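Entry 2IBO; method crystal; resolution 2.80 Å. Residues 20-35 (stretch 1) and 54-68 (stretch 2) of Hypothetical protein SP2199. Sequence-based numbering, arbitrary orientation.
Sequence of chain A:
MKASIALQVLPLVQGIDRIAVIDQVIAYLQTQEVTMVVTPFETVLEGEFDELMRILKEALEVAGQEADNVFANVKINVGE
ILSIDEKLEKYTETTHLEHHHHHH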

# COMPACT_ATOMS: atom_id res chain seq x y z
N ALA A 20 1.95 22.25 -3.28
CA ALA A 20 2.86 22.87 -2.33
C ALA A 20 3.27 21.87 -1.27
O ALA A 20 4.46 21.74 -0.99
N VAL A 21 2.32 21.15 -0.67
CA VAL A 21 2.72 20.19 0.36
C VAL A 21 3.67 19.19 -0.28
O VAL A 21 4.68 18.79 0.31
N ILE A 22 3.38 18.81 -1.52
CA ILE A 22 4.24 17.87 -2.21
C ILE A 22 5.62 18.49 -2.45
O ILE A 22 6.65 17.88 -2.17
N ASP A 23 5.65 19.72 -2.96
CA ASP A 23 6.92 20.38 -3.19
C ASP A 23 7.70 20.46 -1.87
O ASP A 23 8.90 20.21 -1.84
N GLN A 24 6.99 20.79 -0.79
CA GLN A 24 7.63 20.91 0.52
C GLN A 24 8.21 19.60 1.03
O GLN A 24 9.29 19.59 1.61
N VAL A 25 7.49 18.50 0.83
CA VAL A 25 8.00 17.24 1.30
C VAL A 25 9.24 16.83 0.50
O VAL A 25 10.20 16.28 1.06
N ILE A 26 9.23 17.11 -0.80
CA ILE A 26 10.36 16.77 -1.65
C ILE A 26 11.58 17.60 -1.25
O ILE A 26 12.67 17.06 -1.04
N ALA A 27 11.40 18.91 -1.13
CA ALA A 27 12.49 19.81 -0.75
C ALA A 27 13.09 19.38 0.58
O ALA A 27 14.31 19.27 0.71
N TYR A 28 12.24 19.14 1.57
CA TYR A 28 12.74 18.70 2.86
C TYR A 28 13.58 17.45 2.69
O TYR A 28 14.69 17.39 3.19
N LEU A 29 13.04 16.46 1.99
CA LEU A 29 13.74 15.20 1.77
C LEU A 29 15.12 15.41 1.13
O LEU A 29 16.10 14.80 1.53
N GLN A 30 15.21 16.29 0.14
CA GLN A 30 16.50 16.56 -0.52
C GLN A 30 17.51 17.11 0.50
O GLN A 30 18.72 16.92 0.37
N THR A 31 16.99 17.79 1.50
CA THR A 31 17.77 18.38 2.57
C THR A 31 18.50 17.36 3.41
O THR A 31 19.58 17.64 3.93
N GLN A 32 17.93 16.17 3.56
CA GLN A 32 18.59 15.15 4.35
C GLN A 32 19.77 14.55 3.59
O GLN A 32 19.84 14.63 2.36
N GLU A 33 20.70 13.95 4.32
CA GLU A 33 21.87 13.36 3.69
C GLU A 33 21.58 11.90 3.46
O GLU A 33 22.30 11.02 3.92
N VAL A 34 20.50 11.65 2.73
CA VAL A 34 20.05 10.29 2.45
C VAL A 34 19.89 10.04 0.96
O VAL A 34 19.53 10.95 0.21
N THR A 35 20.19 8.81 0.54
CA THR A 35 20.06 8.41 -0.86
C THR A 35 18.58 8.42 -1.23
O THR A 35 17.75 7.76 -0.58
N ARG A 54 13.28 8.74 11.33
CA ARG A 54 13.36 10.14 11.72
C ARG A 54 12.94 11.01 10.53
O ARG A 54 12.11 11.92 10.67
N ILE A 55 13.50 10.74 9.36
CA ILE A 55 13.19 11.51 8.17
C ILE A 55 11.71 11.36 7.79
O ILE A 55 11.07 12.33 7.40
N LEU A 56 11.18 10.14 7.92
CA LEU A 56 9.78 9.88 7.60
C LEU A 56 8.88 10.76 8.46
O LEU A 56 7.99 11.44 7.95
N LYS A 57 9.15 10.76 9.77
CA LYS A 57 8.37 11.55 10.72
C LYS A 57 8.43 13.03 10.40
O LYS A 57 7.40 13.71 10.45
N GLU A 58 9.62 13.53 10.07
CA GLU A 58 9.75 14.95 9.74
C GLU A 58 9.04 15.25 8.42
O GLU A 58 8.32 16.24 8.31
N ALA A 59 9.23 14.39 7.43
CA ALA A 59 8.59 14.58 6.14
C ALA A 59 7.09 14.75 6.33
O ALA A 59 6.47 15.65 5.76
N LEU A 60 6.50 13.89 7.15
CA LEU A 60 5.07 13.96 7.40
C LEU A 60 4.67 15.22 8.16
O LEU A 60 3.63 15.80 7.88
N GLU A 61 5.50 15.65 9.12
CA GLU A 61 5.21 16.86 9.88
C GLU A 61 5.29 18.07 8.94
O GLU A 61 4.53 19.02 9.07
N VAL A 62 6.20 18.02 7.97
CA VAL A 62 6.29 19.11 7.01
C VAL A 62 4.99 19.14 6.21
O VAL A 62 4.36 20.20 6.10
N ALA A 63 4.58 18.00 5.67
CA ALA A 63 3.35 17.92 4.87
C ALA A 63 2.13 18.36 5.67
O ALA A 63 1.25 19.04 5.14
N GLY A 64 2.10 17.97 6.94
CA GLY A 64 0.98 18.32 7.80
C GLY A 64 0.87 19.80 8.13
O GLY A 64 -0.18 20.28 8.58
N GLN A 65 1.95 20.54 7.93
CA GLN A 65 1.92 21.96 8.20
C GLN A 65 1.87 22.67 6.85
O GLN A 65 2.63 23.60 6.60
N GLU A 66 0.98 22.20 5.99
CA GLU A 66 0.80 22.76 4.65
C GLU A 66 -0.59 22.35 4.16
O GLU A 66 -1.08 22.84 3.14
N ALA A 67 -1.21 21.44 4.91
CA ALA A 67 -2.55 20.93 4.61
C ALA A 67 -3.12 20.41 5.92
O ALA A 67 -2.37 19.98 6.80
N ASP A 68 -4.43 20.45 6.07
CA ASP A 68 -5.05 19.98 7.30
C ASP A 68 -5.29 18.48 7.29
O ASP A 68 -5.40 17.85 8.34

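The two helices, 20-31 and 54-64, run roughly antiparallel: their N-to-C directions differ by 150° and their axes approach to 8.6 Å. The CA atoms come nearest at Val21 and Ala63 (5.1 Å) and at Val25 and Ala59 (5.6 Å), so valine is paired with alanine at both close points, all four CA-to-CB bonds pointing sideways. Val25, with chi1 t, packs on both alanines: its CG2 lies 3.4 Å from Ala63 CB and its CG1 4.0 Å from Ala59 CB.

Tyr28 has the largest covered area, 87 Å². Its CA-to-CB bond points toward the second stretch, and with chi1 at 164° (t) the ring enters a hole formed by Ile55, Glu58, Ala59 and Val62. Tyr28 CE2 is 3.9 Å from Ile55 CG2, Tyr28 CD2 4.0 Å from Ala59 CB, and Tyr28 CG 4.0 Å from Val62 CG2. Glu58 OE2 lies over one ring face, whereas Ile55 O is at the edge, 3.6 Å from Tyr28 CE2. The phenolic OH of Tyr28 is 3.1 Å from Glu58 CB, a carbon, so this short approach is not a hydrogen bond.

Ile55 follows with 84 Å². Its CA-to-CB bond points sideways, but the m,t rotamer brings the end of the side chain nearer. Ile55 CG2 meets Leu29 CD1 at 3.7 Å, while Ile55 CD1 reaches Val34 CG1 at 3.7 Å and Gln32 CB at 3.4 Å, extending the apolar contact beyond the helix into the following loop.

At the other end, Glu66 (chi1 t, CA-to-CB toward) covers 77 Å², its CB 3.4 Å from Val21 CG1 and its carboxylate oxygens against carbon: Glu66 OE2 3.4 Å from Gln24 CG, Glu66 OE1 3.9 Å from Ala20 CB. Val21, chi1 m, also touches Ala67, CG1 to CB at 3.7 Å. No clear hydrogen bond joins the stretches; the evidence is for packing dominated by apolar contacts.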

# COMPACT_ATOMS: atom_id res chain seq x y z
CB ALA A 20 2.23 24.09 -1.68
CB VAL A 21 1.51 19.45 1.03
CG1 VAL A 21 0.35 20.42 1.25
CG2 VAL A 21 1.08 18.25 0.22
CB ILE A 22 3.59 17.38 -3.53
CG1 ILE A 22 2.49 16.36 -3.19
CG2 ILE A 22 4.63 16.72 -4.45
CD1 ILE A 22 1.73 15.89 -4.40
CB ASP A 23 6.71 21.80 -3.74
CG ASP A 23 6.50 21.81 -5.24
OD1 ASP A 23 6.25 22.90 -5.80
OD2 ASP A 23 6.58 20.73 -5.87
CB GLN A 24 6.63 21.46 1.55
CG GLN A 24 6.11 22.84 1.24
CD GLN A 24 7.19 23.91 1.24
OE1 GLN A 24 8.16 23.85 0.47
NE2 GLN A 24 7.02 24.91 2.10
CB VAL A 25 6.91 16.15 1.23
CG1 VAL A 25 7.50 14.81 1.69
CG2 VAL A 25 5.73 16.53 2.13
CB ILE A 26 10.03 17.02 -3.15
CG1 ILE A 26 8.99 16.00 -3.64
CG2 ILE A 26 11.31 16.89 -4.00
CD1 ILE A 26 9.57 14.61 -3.91
CB ALA A 27 11.97 21.25 -0.65
CB TYR A 28 11.60 18.37 3.82
CG TYR A 28 12.09 17.56 4.98
CD1 TYR A 28 12.92 18.12 5.94
CD2 TYR A 28 11.80 16.20 5.07
CE1 TYR A 28 13.47 17.34 6.95
CE2 TYR A 28 12.35 15.41 6.08
CZ TYR A 28 13.19 15.99 7.01
OH TYR A 28 13.78 15.20 7.95
CB LEU A 29 12.87 14.28 0.90
CG LEU A 29 12.09 13.08 1.49
CD1 LEU A 29 11.69 13.28 2.92
CD2 LEU A 29 10.87 12.88 0.65
CB GLN A 30 16.30 17.56 -1.66
CG GLN A 30 15.57 16.98 -2.84
CD GLN A 30 15.16 18.02 -3.85
OE1 GLN A 30 14.92 17.70 -5.02
NE2 GLN A 30 15.04 19.28 -3.42
CB THR A 31 16.84 19.21 3.48
OG1 THR A 31 16.78 20.54 2.99
CG2 THR A 31 17.32 19.20 4.89
CB GLN A 32 17.59 14.07 4.75
CG GLN A 32 16.41 14.60 5.54
CD GLN A 32 16.83 15.49 6.69
OE1 GLN A 32 16.70 16.71 6.63
NE2 GLN A 32 17.34 14.89 7.75
CB GLU A 33 23.09 13.55 4.60
CG GLU A 33 23.45 15.01 4.81
CD GLU A 33 24.47 15.22 5.90
OE1 GLU A 33 24.15 14.95 7.07
OE2 GLU A 33 25.60 15.66 5.59
CB VAL A 34 18.70 10.02 3.17
CG1 VAL A 34 17.64 10.97 2.67
CG2 VAL A 34 18.28 8.59 2.99
CB THR A 35 20.64 7.00 -1.09
OG1 THR A 35 22.05 7.05 -0.84
CG2 THR A 35 20.40 6.53 -2.53
CB ARG A 54 14.79 10.49 12.14
CG ARG A 54 14.93 11.86 12.75
CD ARG A 54 16.36 12.33 12.71
NE ARG A 54 16.73 12.83 11.39
CZ ARG A 54 17.75 12.37 10.67
NH1 ARG A 54 18.53 11.39 11.14
NH2 ARG A 54 18.01 12.90 9.48
CB ILE A 55 14.10 11.10 6.98
CG1 ILE A 55 15.56 11.46 7.33
CG2 ILE A 55 13.66 11.80 5.70
CD1 ILE A 55 16.56 11.17 6.22
CB LEU A 56 9.42 8.41 7.83
CG LEU A 56 7.94 7.98 7.67
CD1 LEU A 56 7.43 8.31 6.26
CD2 LEU A 56 7.80 6.49 7.94
CB LYS A 57 8.86 11.31 12.14
CG LYS A 57 8.02 11.99 13.19
CD LYS A 57 8.53 11.65 14.58
CE LYS A 57 7.78 12.42 15.63
NZ LYS A 57 8.41 12.28 16.98
CB GLU A 58 11.23 15.34 9.63
CG GLU A 58 11.66 16.42 10.61
CD GLU A 58 10.90 17.72 10.43
OE1 GLU A 58 11.07 18.63 11.27
OE2 GLU A 58 10.14 17.84 9.45
CB ALA A 59 8.88 13.40 5.22
CB LEU A 60 4.59 12.69 8.12
CG LEU A 60 4.44 11.47 7.20
CD1 LEU A 60 4.11 10.24 8.00
CD2 LEU A 60 3.36 11.75 6.17
CB GLU A 61 6.20 17.02 11.04
CG GLU A 61 6.10 15.90 12.07
CD GLU A 61 7.10 16.03 13.21
OE1 GLU A 61 8.29 16.31 12.95
OE2 GLU A 61 6.69 15.82 14.38
CB VAL A 62 7.45 18.90 6.00
CG1 VAL A 62 7.34 19.92 4.89
CG2 VAL A 62 8.80 19.01 6.70
CB ALA A 63 3.14 16.49 4.36
CB GLN A 65 3.17 22.38 8.98
CG GLN A 65 3.06 23.76 9.60
CD GLN A 65 4.31 24.15 10.36
OE1 GLN A 65 4.75 23.44 11.25
NE2 GLN A 65 4.88 25.30 10.01
CB GLU A 66 1.87 22.20 3.71
CG GLU A 66 2.14 23.07 2.50
CD GLU A 66 3.25 24.08 2.74
OE1 GLU A 66 3.36 25.03 1.94
OE2 GLU A 66 4.03 23.90 3.70
CB ALA A 67 -2.47 19.81 3.59
CB ASP A 68 -6.37 20.71 7.55
CG ASP A 68 -6.17 22.07 8.18
OD1 ASP A 68 -5.51 22.93 7.55
OD2 ASP A 68 -6.66 22.29 9.31